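Local atomic coordinates of Udp-n-acetylglucosamine pyrophosphorylase (Trypanosoma brucei, PDB entry 4BQH), a protein that probably catalyses the formation of UDP-N-acetylglucosamine and diphosphate from UTP and N-acetylglucosamine 1-phosphate. Residues L463-A466 and L467-A471; V508-G511 and G512-L515. All blocks are in the same frame, centred on the assembly; numbering follows the deposited sequence.

Interaction 1: L463-A466 and L467-A471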
loop_
_atom_site.group_PDB
_atom_site.type_symbol
_atom_site.label_atom_id
_atom_site.label_comp_id
_atom_site.label_asym_id
_atom_site.label_seq_id
_atom_site.Cartn_x
_atom_site.Cartn_y
_atom_site.Cartn_z
ATOM N N LEU A 463 13.140 1.076 22.707
ATOM C CA LEU A 463 13.146 1.206 24.168
ATOM C C LEU A 463 14.568 1.169 24.735
ATOM O O LEU A 463 14.901 1.977 25.616
ATOM C CB LEU A 463 12.268 0.116 24.794
ATOM C CG LEU A 463 12.169 0.179 26.323
ATOM C CD1 LEU A 463 11.686 1.558 26.770
ATOM C CD2 LEU A 463 11.228 -0.920 26.816
ATOM N N ILE A 464 15.407 0.264 24.217
ATOM C CA ILE A 464 16.830 0.188 24.627
ATOM C C ILE A 464 17.537 1.511 24.335
ATOM O O ILE A 464 18.231 2.048 25.196
ATOM C CB ILE A 464 17.574 -1.010 24.005
ATOM C CG1 ILE A 464 17.047 -2.294 24.621
ATOM C CG2 ILE A 464 19.092 -0.944 24.253
ATOM C CD1 ILE A 464 17.490 -3.548 23.912
ATOM N N THR A 465 17.287 2.077 23.157
ATOM C CA THR A 465 17.810 3.409 22.827
ATOM C C THR A 465 17.345 4.497 23.796
ATOM O O THR A 465 18.151 5.341 24.237
ATOM C CB THR A 465 17.428 3.809 21.383
ATOM O OG1 THR A 465 18.020 2.870 20.481
ATOM C CG2 THR A 465 17.931 5.220 21.062
ATOM N N ALA A 466 16.054 4.495 24.131
ATOM C CA ALA A 466 15.530 5.484 25.077
ATOM C C ALA A 466 16.182 5.323 26.460
ATOM O O ALA A 466 16.528 6.315 27.113
ATOM C CB ALA A 466 14.022 5.388 25.182
ATOM N N LEU A 467 16.367 4.070 26.883
ATOM C CA LEU A 467 17.000 3.785 28.171
ATOM C C LEU A 467 18.457 4.233 28.212
ATOM O O LEU A 467 18.917 4.793 29.222
ATOM C CB LEU A 467 16.882 2.295 28.505
ATOM C CG LEU A 467 15.515 1.876 29.059
ATOM C CD1 LEU A 467 15.349 0.357 29.108
ATOM C CD2 LEU A 467 15.297 2.504 30.433
ATOM N N GLU A 468 19.175 4.008 27.115
ATOM C CA GLU A 468 20.580 4.391 27.014
ATOM C C GLU A 468 20.780 5.906 26.982
ATOM O O GLU A 468 21.777 6.408 27.513
ATOM C CB GLU A 468 21.254 3.741 25.807
ATOM C CG GLU A 468 21.630 2.284 26.026
ATOM C CD GLU A 468 22.104 1.598 24.762
ATOM O OE1 GLU A 468 21.684 2.011 23.654
ATOM O OE2 GLU A 468 22.896 0.637 24.873
ATOM N N THR A 469 19.840 6.627 26.371
ATOM C CA THR A 469 19.886 8.086 26.388
ATOM C C THR A 469 19.720 8.611 27.812
ATOM O O THR A 469 20.464 9.503 28.234
ATOM C CB THR A 469 18.851 8.726 25.445
ATOM O OG1 THR A 469 19.068 8.232 24.122
ATOM C CG2 THR A 469 19.012 10.254 25.427
ATOM N N ALA A 470 18.754 8.044 28.541
ATOM C CA ALA A 470 18.532 8.394 29.945
ATOM C C ALA A 470 19.740 8.048 30.819
ATOM O O ALA A 470 20.066 8.796 31.751
ATOM C CB ALA A 470 17.269 7.738 30.467
ATOM N N ALA A 471 20.413 6.940 30.498
ATOM C CA ALA A 471 21.663 6.550 31.168
ATOM C C ALA A 471 22.733 7.640 31.042
ATOM O O ALA A 471 23.583 7.790 31.921
ATOM C CB ALA A 471 22.180 5.230 30.622
#

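Interaction 2: V508-G511 and G512-L515. With SO4 (sulfate ion), chain B.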
loop_
_atom_site.group_PDB
_atom_site.type_symbol
_atom_site.label_atom_id
_atom_site.label_comp_id
_atom_site.label_asym_id
_atom_site.label_seq_id
_atom_site.Cartn_x
_atom_site.Cartn_y
_atom_site.Cartn_z
ATOM N N VAL A 508 1.594 6.005 21.317
ATOM C CA VAL A 508 2.793 6.432 22.049
ATOM C C VAL A 508 3.955 6.828 21.143
ATOM O O VAL A 508 4.542 7.905 21.313
ATOM C CB VAL A 508 3.262 5.361 23.065
ATOM C CG1 VAL A 508 4.520 5.807 23.783
ATOM C CG2 VAL A 508 2.146 5.119 24.072
ATOM N N SER A 509 4.290 5.961 20.190
ATOM C CA SER A 509 5.494 6.158 19.381
ATOM C C SER A 509 5.312 5.555 18.013
ATOM O O SER A 509 4.840 4.424 17.900
ATOM C CB SER A 509 6.675 5.451 20.034
ATOM O OG SER A 509 7.895 5.905 19.523
ATOM N N VAL A 510 5.721 6.303 16.976
ATOM C CA VAL A 510 5.762 5.747 15.616
ATOM C C VAL A 510 7.185 5.658 15.085
ATOM O O VAL A 510 7.420 4.975 14.079
ATOM C CB VAL A 510 4.925 6.564 14.599
ATOM C CG1 VAL A 510 3.432 6.284 14.761
ATOM C CG2 VAL A 510 5.260 8.055 14.678
ATOM N N GLY A 511 8.136 6.311 15.751
ATOM C CA GLY A 511 9.521 6.228 15.317
ATOM C C GLY A 511 10.551 6.153 16.412
ATOM O O GLY A 511 11.724 6.424 16.168
ATOM N N GLY A 512 10.131 5.802 17.630
ATOM C CA GLY A 512 11.082 5.751 18.747
ATOM C C GLY A 512 11.024 6.946 19.687
ATOM O O GLY A 512 11.612 6.917 20.759
ATOM N N GLU A 513 10.306 7.988 19.289
ATOM C CA GLU A 513 10.078 9.175 20.127
ATOM C C GLU A 513 8.999 8.952 21.189
ATOM O O GLU A 513 8.184 8.018 21.104
ATOM C CB GLU A 513 9.655 10.358 19.222
ATOM C CG GLU A 513 8.151 10.460 18.937
ATOM C CD GLU A 513 7.584 9.304 18.103
ATOM O OE1 GLU A 513 8.349 8.600 17.422
ATOM O OE2 GLU A 513 6.364 9.097 18.137
ATOM N N GLY A 514 8.980 9.815 22.204
ATOM C CA GLY A 514 7.837 9.861 23.091
ATOM C C GLY A 514 7.915 8.839 24.212
ATOM O O GLY A 514 6.919 8.602 24.892
ATOM N N LEU A 515 9.084 8.228 24.392
ATOM C CA LEU A 515 9.238 7.159 25.394
ATOM C C LEU A 515 9.763 7.659 26.737
ATOM O O LEU A 515 9.630 6.960 27.745
ATOM C CB LEU A 515 10.149 6.030 24.879
ATOM C CG LEU A 515 9.694 5.327 23.591
ATOM C CD1 LEU A 515 10.630 4.169 23.259
ATOM C CD2 LEU A 515 8.256 4.847 23.717
HETATM S S SO4 B . 11.370 11.693 23.809
HETATM O O1 SO4 B . 11.910 12.883 24.512
HETATM O O2 SO4 B . 12.509 10.797 23.502
HETATM O O3 SO4 B . 10.737 12.097 22.522
HETATM O O4 SO4 B . 10.395 11.010 24.692
HETATM O O HOH W 1 4.252 9.431 23.499
#

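Interaction 1: L463-A466 and L467-A471
L467 and L463 stand one helical turn apart on helix 448-471, and CD1 of L467 comes alongside CG of L463 at 4.2 Å. With CG of L467 anti to its own carbonyl carbon (chi1 -79°), the side chain runs back along the helix, and its CB and CG each lie 3.5 Å from L463 O, the same oxygen that accepts the amide N-H of L467. Both leucines continue into neighbouring helices: L463 meets M495, L519 and V522, and L467 meets V492 and I523. A466 points its CB away from 467-471 overall, though it touches the amide N of L467, and its O receives A470 N at 3.2 Å. On another face, I464 and E468 lie side by side. The branch methyl CG2 of I464 approaches E468 CD at 4.0 Å, beside the extended glutamate chain, whose OE2 forms a salt bridge with R496 of helix 485-497. T469 adds a second bond to the helical pattern: OG1 and N both donate to T465 O, each at 3.0 Å, from opposite faces of the carbonyl plane. The threonine hydroxyl is thus spent on the helix backbone, and the leucine side packs against helices 485-497 and 519-528.

Interaction 2: V508-G511 and G512-L515
With OG anti to the backbone N (chi1 -163°), S509 sends its hydroxyl across the turn to E513 O, while E513 starts with CG between its backbone N and carbonyl carbon (chi1 87°) and bends at chi2, which folds its carboxylate back over the preceding residues. The S509 hydroxyl donates to E513 O at 2.7 Å, in the carbonyl plane and on a lone pair, and accepts G512 N at 2.9 Å through a rather bent bond. The carboxylate of E513 grips two successive amides: OE1 takes G511 N at 2.8 Å and OE2 takes V510 N at 3.1 Å, each with its syn lone pair, and this pair of bonds fixes the rotation of the group. OE2 of E513 also forms a salt bridge with R157 of helix 147-166, which would favour the charged form. Positive phi angles at G512 and G514 let the chain reverse where a side chain would strike the preceding carbonyl oxygen. At the ends of 508-515, V508 CG1 meets L515 CD2 at 3.9 Å, the two side chains crossing at about a right angle, and a water donates to both V508 O and G514 O. G514 N donates to a sulfate, probably from the crystallisation liquor, that also binds R516 N. The result is a chain-reversing loop between strand 501-504 and helix 519-528, its backbone bonded by serine and glutamate side chains.

In the fold
Interactions 1 and 2 illustrate how regular and irregular backbone are stabilised differently. In 463-471 the main chain supplies its own repeating bonds, and side chains are spent mainly on neighbouring helices; in the loop 508-515, serine and glutamate side chains do much of the bonding. Both are partly buried: in interaction 1 the leucines L463 and L467 are buried while T465 and T469 are exposed; in interaction 2 polar S509 is buried beside V508 and L515. They meet directly: A466 CB packs on L515 CB at 3.9 Å, and L515 CD1 lies 4.0 Å from L463 CA. L515 also touches W462, so the loop leans on helix 448-471, whereas V510 and E513 join it to helix 147-166.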